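PDB 3M4X: NOL1/NOP2/sun family protein from Enterococcus faecium, which probably methylates ribosomal RNA as an RsmB/RsmF-family enzyme, joining a Rossmann-type methyltransferase domain to C-terminal domains that include an RNA-binding PUA-like one. Local coordinates for residues A[401-406]-A[428-433]; A[415-420]-A[443-448]. All blocks are in the same frame, centred on the assembly; numbering follows the deposited sequence.

Contact 1 (A[401-406]-A[428-433]); sequences LPITQK and LVLDKI
Parallel pairing of Leu401 and Pro402 with Leu428 and Val429 adds strand 400-403 to one margin of the five-stranded mixed sheet in the PUA-like C-terminal region. Val429 serves both bonds. Its N donates to Leu401 O at 3.3 Å, approaching from well above that carbonyl's plane, and its O accepts from Ile403 N at 2.9 Å in a shorter bond. Pro402, bracketed by the two bonded residues, has no N-H and instead brings its CA to 3.3 Å from Val429 O as a CA-H...O contact.

Where the strand leads into helix 405-413, a water takes over the bridging: it donates to Ile403 O, 2.7 Å away, and accepts from Asp431 N, with a weak third link to Val429 O. The water thus ties the backbones of the two segments just past their paired residues, beside the type II' turn of Leu430 to Ile433.

On the face carrying the larger aliphatic side chains, Leu401 and Leu428 lie side by side and point the same way, Leu401 CG resting 4.0 Å from Leu428 CD2. Ile403 places CG1 between its own N and carbonyl carbon (chi1 66°), where it lies 3.7 Å from Val429 O, while its CG2 branch turns to Leu428 CB. Leu430 sends CD1 against the backbone at the strand-to-helix junction, 3.6 Å from both Ile403 O and Thr404 C.

Thr404 is the N-cap of helix 405-413, its OG1 capping a backbone N in the first turn, and Glu407 returns a carboxylate oxygen to Thr404 N, as in a capping box. This helix covers the aliphatic face, Trp408 meeting Ile403 and Leu430, and Tyr411 meeting Leu428. Val435 of strand 433-441 packs beside the same residues, and Asp431 is hydrogen-bonded to Tyr56 in the N-terminal part of the chain.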
# COMPACT_ATOMS: atom_id res chain seq x y z
N LEU A 401 -28.06 -0.76 7.41
CA LEU A 401 -29.04 -1.74 6.97
C LEU A 401 -28.29 -3.07 6.82
O LEU A 401 -27.60 -3.31 5.83
CB LEU A 401 -29.68 -1.26 5.66
CG LEU A 401 -30.53 -2.07 4.67
CD1 LEU A 401 -30.62 -3.56 4.97
CD2 LEU A 401 -31.89 -1.44 4.54
N PRO A 402 -28.39 -3.92 7.84
CA PRO A 402 -27.78 -5.25 7.80
C PRO A 402 -28.31 -6.07 6.61
O PRO A 402 -29.52 -6.04 6.35
CB PRO A 402 -28.25 -5.89 9.11
CG PRO A 402 -28.58 -4.74 10.02
CD PRO A 402 -29.14 -3.69 9.09
N ILE A 403 -27.43 -6.77 5.92
CA ILE A 403 -27.82 -7.59 4.77
C ILE A 403 -27.29 -9.01 4.93
O ILE A 403 -26.46 -9.27 5.81
CB ILE A 403 -27.28 -7.01 3.47
CG1 ILE A 403 -25.76 -7.08 3.46
CG2 ILE A 403 -27.75 -5.56 3.30
CD1 ILE A 403 -25.12 -6.71 2.15
N THR A 404 -27.80 -9.92 4.09
CA THR A 404 -27.41 -11.33 4.08
C THR A 404 -26.37 -11.50 2.98
O THR A 404 -26.12 -10.57 2.22
CB THR A 404 -28.64 -12.24 3.77
OG1 THR A 404 -29.13 -11.96 2.45
CG2 THR A 404 -29.78 -12.00 4.76
N GLN A 405 -25.77 -12.68 2.86
CA GLN A 405 -24.78 -12.84 1.79
C GLN A 405 -25.43 -12.86 0.41
O GLN A 405 -24.88 -12.30 -0.55
CB GLN A 405 -23.88 -14.06 2.02
CG GLN A 405 -24.62 -15.34 2.33
CD GLN A 405 -25.00 -16.13 1.08
OE1 GLN A 405 -26.02 -16.84 1.07
NE2 GLN A 405 -24.19 -16.01 0.02
N LYS A 406 -26.61 -13.46 0.31
CA LYS A 406 -27.38 -13.44 -0.93
C LYS A 406 -27.66 -12.02 -1.39
O LYS A 406 -27.51 -11.70 -2.58
CB LYS A 406 -28.71 -14.19 -0.76
CG LYS A 406 -28.68 -15.59 -1.31
CD LYS A 406 -30.09 -16.16 -1.41
CE LYS A 406 -30.04 -17.61 -1.83
NZ LYS A 406 -29.06 -18.34 -0.97
N LEU A 428 -24.78 -0.41 3.99
CA LEU A 428 -25.02 -1.85 3.98
C LEU A 428 -23.93 -2.57 4.77
O LEU A 428 -22.75 -2.33 4.55
CB LEU A 428 -25.09 -2.38 2.54
CG LEU A 428 -26.05 -1.56 1.67
CD1 LEU A 428 -26.31 -2.24 0.33
CD2 LEU A 428 -27.36 -1.31 2.38
N VAL A 429 -24.34 -3.42 5.70
CA VAL A 429 -23.38 -4.11 6.57
C VAL A 429 -23.64 -5.62 6.58
O VAL A 429 -24.74 -6.07 6.89
CB VAL A 429 -23.42 -3.57 8.02
CG1 VAL A 429 -22.50 -4.36 8.93
CG2 VAL A 429 -23.06 -2.09 8.06
N LEU A 430 -22.61 -6.39 6.22
CA LEU A 430 -22.67 -7.85 6.25
C LEU A 430 -22.00 -8.34 7.53
O LEU A 430 -20.78 -8.28 7.67
CB LEU A 430 -21.95 -8.43 5.02
CG LEU A 430 -21.92 -9.93 4.75
CD1 LEU A 430 -23.32 -10.54 4.70
CD2 LEU A 430 -21.20 -10.18 3.44
N ASP A 431 -22.81 -8.82 8.45
CA ASP A 431 -22.35 -9.19 9.79
C ASP A 431 -21.80 -7.94 10.45
O ASP A 431 -22.55 -7.17 11.05
CB ASP A 431 -21.31 -10.32 9.73
CG ASP A 431 -20.99 -10.89 11.12
OD1 ASP A 431 -21.20 -10.20 12.14
OD2 ASP A 431 -20.53 -12.05 11.19
N LYS A 432 -20.49 -7.71 10.31
CA LYS A 432 -19.88 -6.49 10.82
C LYS A 432 -19.11 -5.72 9.74
O LYS A 432 -18.44 -4.72 10.02
CB LYS A 432 -18.96 -6.81 12.01
CG LYS A 432 -19.69 -7.14 13.30
CD LYS A 432 -18.70 -7.32 14.44
CE LYS A 432 -19.39 -7.88 15.67
NZ LYS A 432 -18.44 -8.13 16.79
N ILE A 433 -19.23 -6.19 8.51
CA ILE A 433 -18.47 -5.63 7.40
C ILE A 433 -19.29 -4.62 6.61
O ILE A 433 -20.30 -4.97 6.01
CB ILE A 433 -18.07 -6.71 6.40
CG1 ILE A 433 -17.36 -7.87 7.10
CG2 ILE A 433 -17.20 -6.12 5.30
CD1 ILE A 433 -17.21 -9.09 6.21
O HOH W 1 -25.83 -8.90 8.37

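Contact 2 (A[415-420]-A[443-448]); sequences ETFQRD and GTVKNF
Val445 lies over one face of the Phe417 ring, its CB 3.9 Å from the ring centroid and 17° off the normal. The two methyls spread over that same face on either side of CZ, CG1 nearest CE2 and CZ, CG2 nearest CE1 and CZ, all at about 3.8 Å, which makes a broad CH-pi contact. The ring starts from a CG set between the backbone N and the carbonyl carbon of Phe417 (chi1 62°), and the two side chains run alongside each other in the same direction. Arg419 adds its CB to the apolar patch, 3.9 Å from Val445 CG2, and brings NH1 to the ring edge, in plane.

Beneath the side chains, Val445 N donates to Phe417 O at 2.8 Å, and Arg419 N to Gly443 O at the same length, the latter donor standing above the carbonyl plane. Gln418 CG also packs against Gly443 O at 3.3 Å. The two backbone bonds frame an antiparallel ladder in which Phe417 and Val445 are the hydrogen-bonded pair and Gln418 and Thr444 the non-hydrogen-bonded one; it sets the short strand 417-418 at the margin of the sheet of the PUA-like domain, a family named for binding RNA.

Past Thr416 the ladder gives way to a side-chain link, Asn447 ND2 reaching Glu415 O in a weak 3.4 Å bond. The Asn447 amide is fixed mainly by other partners: ND2 donates to Tyr411 O, and OD1 accepts from Phe449 N and Arg454 NH2. At the other end Arg419 O comes within 3.0 Å of Gly443 O, two acceptors side by side, and Gln440 NE2 bonds to Arg419 O. The bent Arg419 side chain is held by NH2 donating to Pro402 O and by a salt bridge from NH1 to Glu407.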
# COMPACT_ATOMS: atom_id res chain seq x y z
N GLU A 415 -27.72 -5.18 -8.50
CA GLU A 415 -29.17 -5.28 -8.42
C GLU A 415 -29.75 -4.71 -7.13
O GLU A 415 -29.12 -4.74 -6.07
CB GLU A 415 -29.61 -6.72 -8.61
CG GLU A 415 -29.37 -7.24 -10.03
CD GLU A 415 -29.55 -8.73 -10.14
OE1 GLU A 415 -29.17 -9.45 -9.19
OE2 GLU A 415 -30.07 -9.20 -11.19
N THR A 416 -30.97 -4.19 -7.24
CA THR A 416 -31.71 -3.75 -6.08
C THR A 416 -32.14 -5.00 -5.32
O THR A 416 -32.21 -6.08 -5.89
CB THR A 416 -32.95 -2.95 -6.49
OG1 THR A 416 -34.00 -3.84 -6.89
CG2 THR A 416 -32.64 -2.02 -7.65
N PHE A 417 -32.38 -4.86 -4.02
CA PHE A 417 -33.06 -5.89 -3.25
C PHE A 417 -34.12 -5.22 -2.38
O PHE A 417 -34.21 -3.98 -2.35
CB PHE A 417 -32.08 -6.74 -2.42
CG PHE A 417 -31.31 -5.96 -1.38
CD1 PHE A 417 -31.72 -5.95 -0.05
CD2 PHE A 417 -30.17 -5.25 -1.73
CE1 PHE A 417 -31.01 -5.24 0.90
CE2 PHE A 417 -29.45 -4.55 -0.78
CZ PHE A 417 -29.88 -4.53 0.54
N GLN A 418 -34.93 -6.01 -1.70
CA GLN A 418 -36.10 -5.45 -1.02
C GLN A 418 -35.92 -5.41 0.50
O GLN A 418 -35.48 -6.39 1.11
CB GLN A 418 -37.35 -6.25 -1.38
CG GLN A 418 -38.62 -5.80 -0.66
CD GLN A 418 -39.62 -6.93 -0.48
OE1 GLN A 418 -40.78 -6.70 -0.14
NE2 GLN A 418 -39.16 -8.16 -0.70
N ARG A 419 -36.26 -4.28 1.10
CA ARG A 419 -36.26 -4.16 2.55
C ARG A 419 -37.27 -3.10 3.00
O ARG A 419 -37.18 -1.93 2.64
CB ARG A 419 -34.85 -3.82 3.09
CG ARG A 419 -34.80 -3.77 4.62
CD ARG A 419 -34.83 -5.17 5.23
NE ARG A 419 -33.47 -5.70 5.36
CZ ARG A 419 -32.83 -6.42 4.44
NH1 ARG A 419 -33.44 -6.73 3.30
NH2 ARG A 419 -31.60 -6.84 4.66
N ASP A 420 -38.24 -3.53 3.80
CA ASP A 420 -39.29 -2.63 4.25
C ASP A 420 -38.72 -1.39 4.92
O ASP A 420 -37.87 -1.49 5.81
CB ASP A 420 -40.23 -3.35 5.20
CG ASP A 420 -41.17 -4.29 4.49
OD1 ASP A 420 -41.02 -4.46 3.26
OD2 ASP A 420 -42.07 -4.84 5.16
N GLY A 443 -39.20 0.83 0.37
CA GLY A 443 -39.24 -0.61 0.54
C GLY A 443 -38.24 -1.38 -0.30
O GLY A 443 -38.09 -2.59 -0.16
N THR A 444 -37.57 -0.68 -1.20
CA THR A 444 -36.52 -1.31 -1.98
C THR A 444 -35.22 -0.53 -1.84
O THR A 444 -35.20 0.70 -1.93
CB THR A 444 -36.88 -1.42 -3.47
OG1 THR A 444 -36.53 -0.20 -4.14
CG2 THR A 444 -38.36 -1.72 -3.66
N VAL A 445 -34.13 -1.26 -1.59
CA VAL A 445 -32.80 -0.66 -1.50
C VAL A 445 -32.20 -0.45 -2.88
O VAL A 445 -31.93 -1.41 -3.61
CB VAL A 445 -31.88 -1.56 -0.65
CG1 VAL A 445 -30.51 -0.93 -0.48
CG2 VAL A 445 -32.52 -1.81 0.71
N LYS A 446 -31.99 0.81 -3.25
CA LYS A 446 -31.41 1.15 -4.54
C LYS A 446 -29.89 1.02 -4.51
O LYS A 446 -29.26 1.20 -3.47
CB LYS A 446 -31.81 2.56 -4.98
CG LYS A 446 -33.30 2.71 -5.27
CD LYS A 446 -33.59 4.00 -6.02
CE LYS A 446 -34.83 3.84 -6.89
NZ LYS A 446 -34.79 4.78 -8.05
N ASN A 447 -29.31 0.73 -5.67
CA ASN A 447 -27.94 0.24 -5.72
C ASN A 447 -26.87 1.29 -5.99
O ASN A 447 -26.89 1.96 -7.03
CB ASN A 447 -27.82 -0.89 -6.74
CG ASN A 447 -26.45 -1.51 -6.73
OD1 ASN A 447 -25.47 -0.86 -7.08
ND2 ASN A 447 -26.36 -2.76 -6.30
N PHE A 448 -25.94 1.42 -5.06
CA PHE A 448 -24.81 2.32 -5.25
C PHE A 448 -23.45 1.65 -5.15
O PHE A 448 -22.45 2.28 -4.79
CB PHE A 448 -24.95 3.54 -4.35
CG PHE A 448 -26.01 4.48 -4.82
CD1 PHE A 448 -27.33 4.28 -4.46
CD2 PHE A 448 -25.71 5.50 -5.70
CE1 PHE A 448 -28.32 5.11 -4.93
CE2 PHE A 448 -26.70 6.33 -6.17
CZ PHE A 448 -28.00 6.14 -5.79

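Overall arrangement
Within the C-terminal PUA-like region the chain first lays down strand 400-403, then helix 405-413, strand 417-418, strand 426-430 and, through 433-441, strand 444-447. Contact 1 closes the loop from 401-406 to 428-433 and contact 2 that from 415-420 to 443-448; each loop begins or ends inside the other, so the two cross rather than nest. Their strands at the two margins of the sheet come together: Pro402 O probably accepts a hydrogen bond from Arg419 NH2 at 2.8 Å, and Ile403 CG2 packs 3.6 Å from Phe417 CZ. Strands 426-430 and 444-447 flank 433-441, and the touching of the outermost strands 400-403 and 417-418 shows that the sheet is curled.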